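Local coordinates for enoyl CoA hydratase/isomerase (Crotonase) (Legionella pneumophila subsp. pneumophila, PDB 3I47), which probably hydrates the double bond of enoyl-CoA thioesters, or shifts it, in the manner of a crotonase, at residues L54-G58 against K59-A63; G89-M92 against Y93-Q97; R131-S135 against E136-G140. All coordinates share one frame; numbering follows the deposited sequence. Where two conformers were deposited one is given.

Contact 1: residues L54-G58 against K59-A63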
ATOM      1  N   LEU A  54       6.018   0.196   2.307  1.00 13.43           N
ATOM      2  CA  LEU A  54       6.357  -1.220   2.109  1.00 13.92           C
ATOM      3  C   LEU A  54       7.273  -1.325   0.902  1.00 13.17           C
ATOM      4  O   LEU A  54       6.903  -0.918  -0.201  1.00 13.99           O
ATOM      5  CB  LEU A  54       5.094  -2.055   1.845  1.00 15.72           C
ATOM      6  CG  LEU A  54       3.877  -1.900   2.772  1.00 22.06           C
ATOM      7  CD1 LEU A  54       2.747  -2.855   2.336  1.00 18.20           C
ATOM      8  CD2 LEU A  54       4.238  -2.107   4.255  1.00 18.42           C
ATOM      9  N   LYS A  55       8.469  -1.872   1.107  1.00 12.75           N
ATOM     10  CA  LYS A  55       9.439  -2.005   0.029  1.00 12.96           C
ATOM     11  C   LYS A  55      10.167  -3.321   0.153  1.00 13.09           C
ATOM     12  O   LYS A  55       9.816  -4.135   1.004  1.00 13.35           O
ATOM     13  CB  LYS A  55      10.415  -0.817  -0.000  1.00 12.88           C
ATOM     14  CG  LYS A  55      11.314  -0.637   1.244  1.00 12.23           C
ATOM     15  CD  LYS A  55      12.169   0.628   1.089  1.00 14.45           C
ATOM     16  CE  LYS A  55      13.083   0.858   2.272  1.00 13.46           C
ATOM     17  NZ  LYS A  55      14.205  -0.138   2.281  1.00 15.97           N
ATOM     18  N   ALA A  56      11.159  -3.529  -0.702  1.00 12.08           N
ATOM     19  CA  ALA A  56      11.817  -4.831  -0.786  1.00 12.47           C
ATOM     20  C   ALA A  56      13.268  -4.674  -1.198  1.00 14.31           C
ATOM     21  O   ALA A  56      13.615  -3.765  -1.952  1.00 15.22           O
ATOM     22  CB  ALA A  56      11.084  -5.742  -1.775  1.00 13.01           C
ATOM     23  N   ASN A  57      14.104  -5.575  -0.691  1.00 14.55           N
ATOM     24  CA  ASN A  57      15.474  -5.720  -1.172  1.00 15.14           C
ATOM     25  C   ASN A  57      15.567  -6.856  -2.184  1.00 15.65           C
ATOM     26  O   ASN A  57      14.623  -7.631  -2.356  1.00 16.16           O
ATOM     27  CB  ASN A  57      16.425  -5.985  -0.002  1.00 15.18           C
ATOM     28  CG  ASN A  57      16.648  -4.755   0.862  1.00 15.07           C
ATOM     29  OD1 ASN A  57      16.548  -3.616   0.395  1.00 16.01           O
ATOM     30  ND2 ASN A  57      16.952  -4.977   2.144  1.00 16.24           N
ATOM     31  N   GLY A  58      16.707  -6.936  -2.865  1.00 16.40           N
ATOM     32  CA  GLY A  58      16.924  -7.963  -3.877  1.00 16.57           C
ATOM     33  C   GLY A  58      16.319  -7.597  -5.224  1.00 17.06           C
ATOM     34  O   GLY A  58      15.941  -6.445  -5.461  1.00 16.96           O
ATOM     35  N   LYS A  59      16.243  -8.589  -6.105  1.00 17.80           N
ATOM     36  CA  LYS A  59      15.818  -8.374  -7.492  1.00 18.08           C
ATOM     37  C   LYS A  59      14.334  -8.047  -7.624  1.00 16.76           C
ATOM     38  O   LYS A  59      13.944  -7.284  -8.515  1.00 16.66           O
ATOM     39  CB  LYS A  59      16.131  -9.608  -8.347  1.00 20.74           C
ATOM     40  CG  LYS A  59      17.608  -9.963  -8.424  1.00 33.42           C
ATOM     41  CD  LYS A  59      17.828 -11.179  -9.325  1.00 24.64           C
ATOM     42  CE  LYS A  59      19.301 -11.571  -9.409  1.00 33.65           C
ATOM     43  NZ  LYS A  59      20.164 -10.393  -9.716  1.00 27.37           N
ATOM     44  N   HIS A  60      13.523  -8.617  -6.734  1.00 15.79           N
ATOM     45  CA  HIS A  60      12.066  -8.626  -6.921  1.00 15.19           C
ATOM     46  C   HIS A  60      11.286  -8.254  -5.683  1.00 13.88           C
ATOM     47  O   HIS A  60      11.582  -8.737  -4.587  1.00 14.61           O
ATOM     48  CB  HIS A  60      11.598 -10.021  -7.359  1.00 15.62           C
ATOM     49  CG  HIS A  60      12.250 -10.498  -8.611  1.00 16.59           C
ATOM     50  ND1 HIS A  60      12.084  -9.861  -9.820  1.00 15.74           N
ATOM     51  CD2 HIS A  60      13.092 -11.531  -8.841  1.00 16.73           C
ATOM     52  CE1 HIS A  60      12.784 -10.486 -10.748  1.00 17.26           C
ATOM     53  NE2 HIS A  60      13.404 -11.506 -10.180  1.00 16.68           N
ATOM     54  N   PHE A  61      10.255  -7.436  -5.872  1.00 12.78           N
ATOM     55  CA  PHE A  61       9.324  -7.109  -4.799  1.00 12.93           C
ATOM     56  C   PHE A  61       8.741  -8.399  -4.200  1.00 13.29           C
ATOM     57  O   PHE A  61       8.815  -8.607  -2.985  1.00 13.49           O
ATOM     58  CB  PHE A  61       8.229  -6.201  -5.362  1.00 12.94           C
ATOM     59  CG  PHE A  61       7.279  -5.656  -4.332  1.00 12.46           C
ATOM     60  CD1 PHE A  61       7.669  -4.622  -3.487  1.00 12.86           C
ATOM     61  CD2 PHE A  61       5.973  -6.153  -4.232  1.00 12.87           C
ATOM     62  CE1 PHE A  61       6.775  -4.063  -2.546  1.00 13.25           C
ATOM     63  CE2 PHE A  61       5.079  -5.614  -3.289  1.00 13.47           C
ATOM     64  CZ  PHE A  61       5.482  -4.569  -2.442  1.00 13.81           C
ATOM     65  N   SER A  62       8.134  -9.230  -5.045  1.00 13.29           N
ATOM     66  CA  SER A  62       7.789 -10.608  -4.666  1.00 13.74           C
ATOM     67  C   SER A  62       7.555 -11.446  -5.899  1.00 14.72           C
ATOM     68  O   SER A  62       6.614 -11.187  -6.646  1.00 15.06           O
ATOM     69  CB  SER A  62       6.556 -10.677  -3.759  1.00 13.90           C
ATOM     70  OG  SER A  62       6.259 -12.051  -3.484  1.00 15.06           O
ATOM     71  N   ALA A  63       8.405 -12.452  -6.100  1.00 14.24           N
ATOM     72  CA  ALA A  63       8.336 -13.288  -7.312  1.00 15.18           C
ATOM     73  C   ALA A  63       7.132 -14.239  -7.370  1.00 15.49           C
ATOM     74  O   ALA A  63       6.856 -14.831  -8.427  1.00 16.07           O
ATOM     75  CB  ALA A  63       9.636 -14.068  -7.488  1.00 16.49           C
TER
HETATM   76  O   HOH W   1      13.945  -9.980  -4.070  1.00 16.56           O

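Contact 2: residues G89-M92 against Y93-Q97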
ATOM      1  N   GLY A  89      -5.311 -12.176   4.109  1.00 13.26           N
ATOM      2  CA  GLY A  89      -6.563 -11.406   4.222  1.00 13.23           C
ATOM      3  C   GLY A  89      -6.505 -10.339   5.304  1.00 14.26           C
ATOM      4  O   GLY A  89      -6.878  -9.185   5.066  1.00 14.97           O
ATOM      5  N   ASN A  90      -6.017 -10.702   6.487  1.00 14.39           N
ATOM      6  CA  ASN A  90      -5.882  -9.723   7.558  1.00 15.52           C
ATOM      7  C   ASN A  90      -4.816  -8.676   7.294  1.00 14.72           C
ATOM      8  O   ASN A  90      -5.005  -7.503   7.644  1.00 14.75           O
ATOM      9  CB  ASN A  90      -5.620 -10.433   8.879  1.00 18.12           C
ATOM     10  CG  ASN A  90      -6.888 -10.961   9.497  1.00 20.71           C
ATOM     11  OD1 ASN A  90      -7.863 -10.223   9.646  1.00 22.38           O
ATOM     12  ND2 ASN A  90      -6.885 -12.232   9.883  1.00 21.12           N
ATOM     13  N   LEU A  91      -3.716  -9.082   6.657  1.00 14.27           N
ATOM     14  CA  LEU A  91      -2.669  -8.120   6.283  1.00 13.82           C
ATOM     15  C   LEU A  91      -3.216  -7.061   5.327  1.00 13.55           C
ATOM     16  O   LEU A  91      -3.038  -5.859   5.557  1.00 13.69           O
ATOM     17  CB  LEU A  91      -1.443  -8.816   5.668  1.00 14.29           C
ATOM     18  CG  LEU A  91      -0.348  -7.877   5.125  1.00 13.39           C
ATOM     19  CD1 LEU A  91       0.244  -6.963   6.238  1.00 14.48           C
ATOM     20  CD2 LEU A  91       0.747  -8.680   4.430  1.00 14.77           C
ATOM     21  N   MET A  92      -3.881  -7.502   4.268  1.00 13.36           N
ATOM     22  CA  MET A  92      -4.380  -6.547   3.279  0.50 13.04           C
ATOM     23  C   MET A  92      -5.443  -5.640   3.896  1.00 13.64           C
ATOM     24  O   MET A  92      -5.472  -4.432   3.614  1.00 13.42           O
ATOM     25  CB  MET A  92      -4.912  -7.280   2.054  0.50 12.09           C
ATOM     26  CG  MET A  92      -3.839  -8.111   1.361  0.50 13.87           C
ATOM     27  SD  MET A  92      -2.971  -7.252   0.055  0.50  9.41           S
ATOM     28  CE  MET A  92      -4.293  -7.117  -1.127  0.50 13.89           C
ATOM     29  N   TYR A  93      -6.305  -6.206   4.740  1.00 13.87           N
ATOM     30  CA  TYR A  93      -7.329  -5.410   5.402  1.00 15.12           C
ATOM     31  C   TYR A  93      -6.677  -4.358   6.285  1.00 15.04           C
ATOM     32  O   TYR A  93      -7.038  -3.179   6.218  1.00 15.71           O
ATOM     33  CB  TYR A  93      -8.276  -6.299   6.203  1.00 16.52           C
ATOM     34  CG  TYR A  93      -9.418  -5.543   6.816  1.00 20.38           C
ATOM     35  CD1 TYR A  93     -10.401  -4.963   6.011  1.00 18.43           C
ATOM     36  CD2 TYR A  93      -9.518  -5.405   8.191  1.00 18.51           C
ATOM     37  CE1 TYR A  93     -11.468  -4.265   6.575  1.00 21.36           C
ATOM     38  CE2 TYR A  93     -10.586  -4.704   8.766  1.00 21.60           C
ATOM     39  CZ  TYR A  93     -11.552  -4.148   7.946  1.00 19.13           C
ATOM     40  OH  TYR A  93     -12.608  -3.450   8.508  1.00 23.00           O
ATOM     41  N   SER A  94      -5.694  -4.782   7.074  1.00 14.74           N
ATOM     42  CA  SER A  94      -4.988  -3.868   7.957  1.00 14.81           C
ATOM     43  C   SER A  94      -4.303  -2.724   7.198  1.00 14.75           C
ATOM     44  O   SER A  94      -4.351  -1.564   7.643  1.00 15.33           O
ATOM     45  CB  SER A  94      -4.002  -4.644   8.820  1.00 15.97           C
ATOM     46  OG  SER A  94      -4.739  -5.417   9.759  1.00 19.96           O
ATOM     47  N   ILE A  95      -3.688  -3.036   6.052  1.00 13.99           N
ATOM     48  CA  ILE A  95      -3.092  -1.984   5.210  1.00 14.08           C
ATOM     49  C   ILE A  95      -4.186  -0.989   4.797  1.00 14.06           C
ATOM     50  O   ILE A  95      -4.033   0.233   4.951  1.00 14.59           O
ATOM     51  CB  ILE A  95      -2.393  -2.560   3.939  1.00 14.38           C
ATOM     52  CG1 ILE A  95      -1.144  -3.366   4.322  1.00 13.52           C
ATOM     53  CG2 ILE A  95      -1.996  -1.410   2.983  1.00 13.43           C
ATOM     54  CD1 ILE A  95      -0.660  -4.285   3.194  1.00 16.01           C
ATOM     55  N   SER A  96      -5.297  -1.522   4.294  1.00 14.27           N
ATOM     56  CA  SER A  96      -6.375  -0.668   3.745  1.00 15.31           C
ATOM     57  C   SER A  96      -7.036   0.209   4.811  1.00 16.29           C
ATOM     58  O   SER A  96      -7.545   1.304   4.509  1.00 17.00           O
ATOM     59  CB  SER A  96      -7.425  -1.519   3.032  1.00 16.22           C
ATOM     60  OG  SER A  96      -8.244  -2.225   3.944  1.00 18.42           O
ATOM     61  N   GLN A  97      -7.030  -0.283   6.046  1.00 15.99           N
ATOM     62  CA  GLN A  97      -7.627   0.413   7.194  1.00 16.74           C
ATOM     63  C   GLN A  97      -6.697   1.416   7.889  1.00 15.92           C
ATOM     64  O   GLN A  97      -7.140   2.141   8.790  1.00 16.75           O
ATOM     65  CB  GLN A  97      -8.122  -0.603   8.225  1.00 18.48           C
ATOM     66  CG  GLN A  97      -9.377  -1.350   7.786  1.00 24.84           C
ATOM     67  CD  GLN A  97     -10.614  -0.464   7.817  1.00 20.31           C
ATOM     68  OE1 GLN A  97     -10.970   0.089   8.864  1.00 26.39           O
ATOM     69  NE2 GLN A  97     -11.272  -0.323   6.675  1.00 25.36           N
TER
HETATM   70  O   HOH W   2      -6.984  -7.254  10.005  1.00 23.23           O

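Contact 3: residues R131-S135 against E136-G140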
ATOM      1  N   ARG A 131       7.371  -5.516 -13.078  1.00 15.67           N
ATOM      2  CA  ARG A 131       6.355  -6.269 -13.815  0.50 16.35           C
ATOM      3  C   ARG A 131       5.372  -6.867 -12.832  1.00 15.46           C
ATOM      4  O   ARG A 131       5.719  -7.169 -11.688  1.00 16.13           O
ATOM      5  CB  ARG A 131       6.951  -7.392 -14.673  0.50 18.07           C
ATOM      6  CG  ARG A 131       8.024  -6.970 -15.655  0.50 30.73           C
ATOM      7  CD  ARG A 131       9.345  -7.510 -15.175  0.50 20.43           C
ATOM      8  NE  ARG A 131       9.192  -8.895 -14.737  0.50 31.27           N
ATOM      9  CZ  ARG A 131      10.161  -9.647 -14.225  0.50 21.19           C
ATOM     10  NH1 ARG A 131       9.899 -10.897 -13.871  0.50 31.47           N
ATOM     11  NH2 ARG A 131      11.389  -9.167 -14.084  0.50 31.53           N
ATOM     12  N   PHE A 132       4.128  -7.015 -13.276  1.00 13.78           N
ATOM     13  CA  PHE A 132       3.055  -7.489 -12.405  1.00 13.33           C
ATOM     14  C   PHE A 132       2.323  -8.655 -13.042  1.00 13.48           C
ATOM     15  O   PHE A 132       2.293  -8.779 -14.260  1.00 13.65           O
ATOM     16  CB  PHE A 132       2.047  -6.354 -12.174  1.00 13.33           C
ATOM     17  CG  PHE A 132       2.629  -5.166 -11.456  1.00 15.23           C
ATOM     18  CD1 PHE A 132       3.319  -4.188 -12.165  1.00 14.89           C
ATOM     19  CD2 PHE A 132       2.469  -5.030 -10.073  1.00 14.52           C
ATOM     20  CE1 PHE A 132       3.863  -3.073 -11.483  1.00 15.57           C
ATOM     21  CE2 PHE A 132       3.003  -3.929  -9.392  1.00 15.47           C
ATOM     22  CZ  PHE A 132       3.682  -2.955 -10.107  1.00 15.49           C
ATOM     23  N   CYS A 133       1.722  -9.495 -12.208  1.00 13.26           N
ATOM     24  CA  CYS A 133       0.933 -10.617 -12.718  1.00 13.30           C
ATOM     25  C   CYS A 133       0.001 -11.168 -11.659  1.00 14.19           C
ATOM     26  O   CYS A 133       0.411 -11.371 -10.519  1.00 15.65           O
ATOM     27  CB  CYS A 133       1.869 -11.731 -13.205  1.00 13.74           C
ATOM     28  SG  CYS A 133       1.045 -13.101 -14.040  1.00 16.52           S
ATOM     29  N   PHE A 134      -1.242 -11.431 -12.046  1.00 13.90           N
ATOM     30  CA  PHE A 134      -2.168 -12.219 -11.217  1.00 15.71           C
ATOM     31  C   PHE A 134      -2.213 -13.626 -11.805  1.00 16.40           C
ATOM     32  O   PHE A 134      -3.011 -13.923 -12.705  1.00 16.09           O
ATOM     33  CB  PHE A 134      -3.558 -11.565 -11.171  1.00 16.52           C
ATOM     34  CG  PHE A 134      -3.519 -10.100 -10.868  1.00 16.08           C
ATOM     35  CD1 PHE A 134      -3.051  -9.638  -9.640  1.00 16.91           C
ATOM     36  CD2 PHE A 134      -3.914  -9.169 -11.823  1.00 16.91           C
ATOM     37  CE1 PHE A 134      -2.997  -8.265  -9.361  1.00 16.55           C
ATOM     38  CE2 PHE A 134      -3.854  -7.798 -11.557  1.00 16.65           C
ATOM     39  CZ  PHE A 134      -3.395  -7.346 -10.328  1.00 17.18           C
ATOM     40  N   SER A 135      -1.328 -14.491 -11.308  1.00 17.68           N
ATOM     41  CA  SER A 135      -1.025 -15.757 -11.971  1.00 17.85           C
ATOM     42  C   SER A 135      -1.922 -16.937 -11.578  1.00 17.03           C
ATOM     43  O   SER A 135      -1.775 -18.025 -12.135  1.00 17.56           O
ATOM     44  CB  SER A 135       0.448 -16.127 -11.718  1.00 19.25           C
ATOM     45  OG  SER A 135       0.728 -16.098 -10.330  1.00 32.99           O
ATOM     46  N   GLU A 136      -2.856 -16.713 -10.653  1.00 16.14           N
ATOM     47  CA  GLU A 136      -3.586 -17.810  -9.986  1.00 15.81           C
ATOM     48  C   GLU A 136      -4.310 -18.784 -10.911  1.00 15.89           C
ATOM     49  O   GLU A 136      -4.291 -19.989 -10.666  1.00 16.03           O
ATOM     50  CB  GLU A 136      -4.557 -17.257  -8.939  1.00 16.62           C
ATOM     51  CG  GLU A 136      -3.873 -16.699  -7.667  1.00 27.10           C
ATOM     52  CD  GLU A 136      -3.193 -15.327  -7.842  1.00 18.57           C
ATOM     53  OE1 GLU A 136      -3.311 -14.675  -8.901  1.00 27.58           O
ATOM     54  OE2 GLU A 136      -2.535 -14.876  -6.872  1.00 28.77           O
ATOM     55  N   VAL A 137      -4.922 -18.286 -11.982  1.00 15.15           N
ATOM     56  CA  VAL A 137      -5.701 -19.188 -12.847  1.00 15.71           C
ATOM     57  C   VAL A 137      -4.824 -20.231 -13.564  1.00 16.92           C
ATOM     58  O   VAL A 137      -5.332 -21.254 -14.025  1.00 17.26           O
ATOM     59  CB  VAL A 137      -6.623 -18.454 -13.877  1.00 14.86           C
ATOM     60  CG1 VAL A 137      -7.698 -17.619 -13.166  1.00 15.24           C
ATOM     61  CG2 VAL A 137      -5.818 -17.628 -14.890  1.00 16.63           C
ATOM     62  N   LYS A 138      -3.522 -19.963 -13.660  1.00 18.17           N
ATOM     63  CA  LYS A 138      -2.592 -20.921 -14.261  1.00 20.40           C
ATOM     64  C   LYS A 138      -2.448 -22.164 -13.387  1.00 21.04           C
ATOM     65  O   LYS A 138      -2.087 -23.236 -13.878  1.00 21.66           O
ATOM     66  CB  LYS A 138      -1.221 -20.280 -14.490  1.00 22.46           C
ATOM     67  CG  LYS A 138      -1.197 -19.261 -15.639  1.00 28.49           C
ATOM     68  CD  LYS A 138       0.139 -18.528 -15.700  1.00 26.22           C
ATOM     69  CE  LYS A 138       0.225 -17.584 -16.904  1.00 29.81           C
ATOM     70  NZ  LYS A 138       1.161 -16.410 -16.679  1.00 28.92           N
ATOM     71  N   LEU A 139      -2.728 -21.999 -12.097  1.00 20.06           N
ATOM     72  CA  LEU A 139      -2.636 -23.084 -11.108  1.00 20.24           C
ATOM     73  C   LEU A 139      -4.003 -23.650 -10.755  1.00 18.48           C
ATOM     74  O   LEU A 139      -4.136 -24.437  -9.822  1.00 18.52           O
ATOM     75  CB  LEU A 139      -1.956 -22.558  -9.841  1.00 22.37           C
ATOM     76  CG  LEU A 139      -0.435 -22.699  -9.723  1.00 30.49           C
ATOM     77  CD1 LEU A 139       0.290 -22.395 -11.028  1.00 24.68           C
ATOM     78  CD2 LEU A 139       0.044 -21.794  -8.616  1.00 24.51           C
ATOM     79  N   GLY A 140      -5.032 -23.244 -11.490  1.00 16.21           N
ATOM     80  CA  GLY A 140      -6.387 -23.624 -11.139  1.00 15.29           C
ATOM     81  C   GLY A 140      -6.897 -22.950  -9.880  1.00 14.72           C
ATOM     82  O   GLY A 140      -7.810 -23.445  -9.237  1.00 14.65           O
TER
HETATM   83  O   HOH W   3      -5.353 -15.336 -12.263  1.00 13.52           O

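Contact 1: residues L54-G58 against K59-A63
Phe-61 and Ala-56 meet where strand 51-56 of the crotonase fold runs out and the chain doubles back, residues 54-58 and 59-61 running nearly antiparallel at 160°. With CG anti to the backbone N (chi1 -173°), the Phe-61 side chain reaches back along the strand although its CB starts away from it. The ring carbon CD1 lies 4.0 Å from Ala-56 CB, and the approach is oblique to the ring. Farther along the ring, the edge carbon CE1 is 3.9 Å from Leu-54 O, which lies in the ring plane, where the slightly positive rim of an aromatic ring suits a carbonyl oxygen. Ala-56 fits here because its methyl is small enough to let the backbone of Phe-61 come close, CB to CA being 3.8 Å. Met-19 and Val-106, from the strands on either side, also touch the Phe-61 side chain, making a large apolar residue apt. Gly-58 makes the bend with a positive phi of 82°, a conformation that residues with a side chain adopt less readily, and its carbonyl is hydrogen-bonded by Gln-107. A water bridges the two arms of the turn: it donates to Asn-57 O at 3.0 Å and accepts from His-60 N at 3.0 Å.

Contact 2: residues G89-M92 against Y93-Q97
Leu-91 and Ile-95, one turn apart, form the close-packed side of this contact. Leu-91 CG stands 4.1 Å from Ile-95 CD1, the two side chains lying at a slant to each other. Because CG1 of Ile-95 is anti to its carbonyl carbon (chi1 -68°), the branch folds back over the preceding turn, and CG1 comes within 3.4 Å of Leu-91 O. Branched aliphatic chains suit this place: Leu-91 also meets Leu-33 of helix 30-45, while Ile-95 touches Leu-40 of that helix and Leu-117 of helix 113-120. The flexible thioether chain of Met-92 packs against Leu-117 and Ala-120. All this belongs to the C-terminal part of helix 78-97, an amphipathic alpha-helix of the crotonase fold, held by regular i to i+4 bonds such as Ile-95 N to Leu-91 O (2.9 Å, 162° at the hydrogen). The other side is looser and polar. There a water donates to Asn-90 OD1 at 3.1 Å and to Ser-94 OG at 2.9 Å, linking two short side chains one turn apart that do not meet directly. The same water lies in the plane of the Tyr-93 ring, at its edge, whereas Gln-97 CG covers part of one ring face, 3.5 Å above it. Ser-96 turns its hydroxyl back to the helix backbone, OG donating to Tyr-93 O at 2.7 Å, an oxygen that also accepts from Gln-97 N.

Contact 3: residues R131-S135 against E136-G140
Cys-133 opens the contact at the end of strand 131-133, in the smaller sheet of the crotonase fold, its SG lying 4.2 Å from Lys-138 NZ, a loose approach; the ammonium group is hydrogen-bonded to Ala-166 O. The small thiol fits beside Val-168 and Phe-111, on the two strands flanking its own. At Phe-134 the chain leaves the strand for the link to helix 147-154. Its aromatic ring leads away to meet Phe-163 edge-to-face, and the backbone does the local work: a water donates to Phe-134 O at 2.8 Å and accepts from Val-137 N at 3.0 Å. Ser-135 then carries the chain into the 3-10 turn of residues 136-139. Ser-135 O accepts from Lys-138 N at 3.0 Å, an i to i+3 bond bent to 149° at the hydrogen, and the donor is tilted 34° from the carbonyl plane. Lys-138 CB sits 3.3 Å from Ser-135 O, with the extended aliphatic chain beyond it. From the other arm, Glu-136 folds back at chi2 (75°), placing OE1 3.3 Å from Phe-134 C and 3.1 Å from Ser-135 N, at an angle too poor for a hydrogen bond. Ser-135 N is buried here with no partner in the model. The nearby carboxylate oxygen may still ease the burial of this N-H electrostatically, while one direct backbone bond and one water bridge join the two segments.

Contact 1 and contact 2 lie nearer the middle of the chain than contact 3, and each sets buried apolar side chains beside a more polar margin. They meet directly: Leu-54, on the six-stranded sheet, packs on Ile-95 of the helix, CD1 to CD1 at 3.8 Å. Contact 3 leaves the smaller three-stranded sheet for an exposed 3-10 turn, yet touches contact 1 where Arg-131 approaches His-60; contacts 2 and 3 stay about 8 Å apart at their nearest atoms. Direct backbone bonding across the segments falls from four bonds in the helix to one in the 3-10 turn and none in contact 1, where ring packing and a water serve instead.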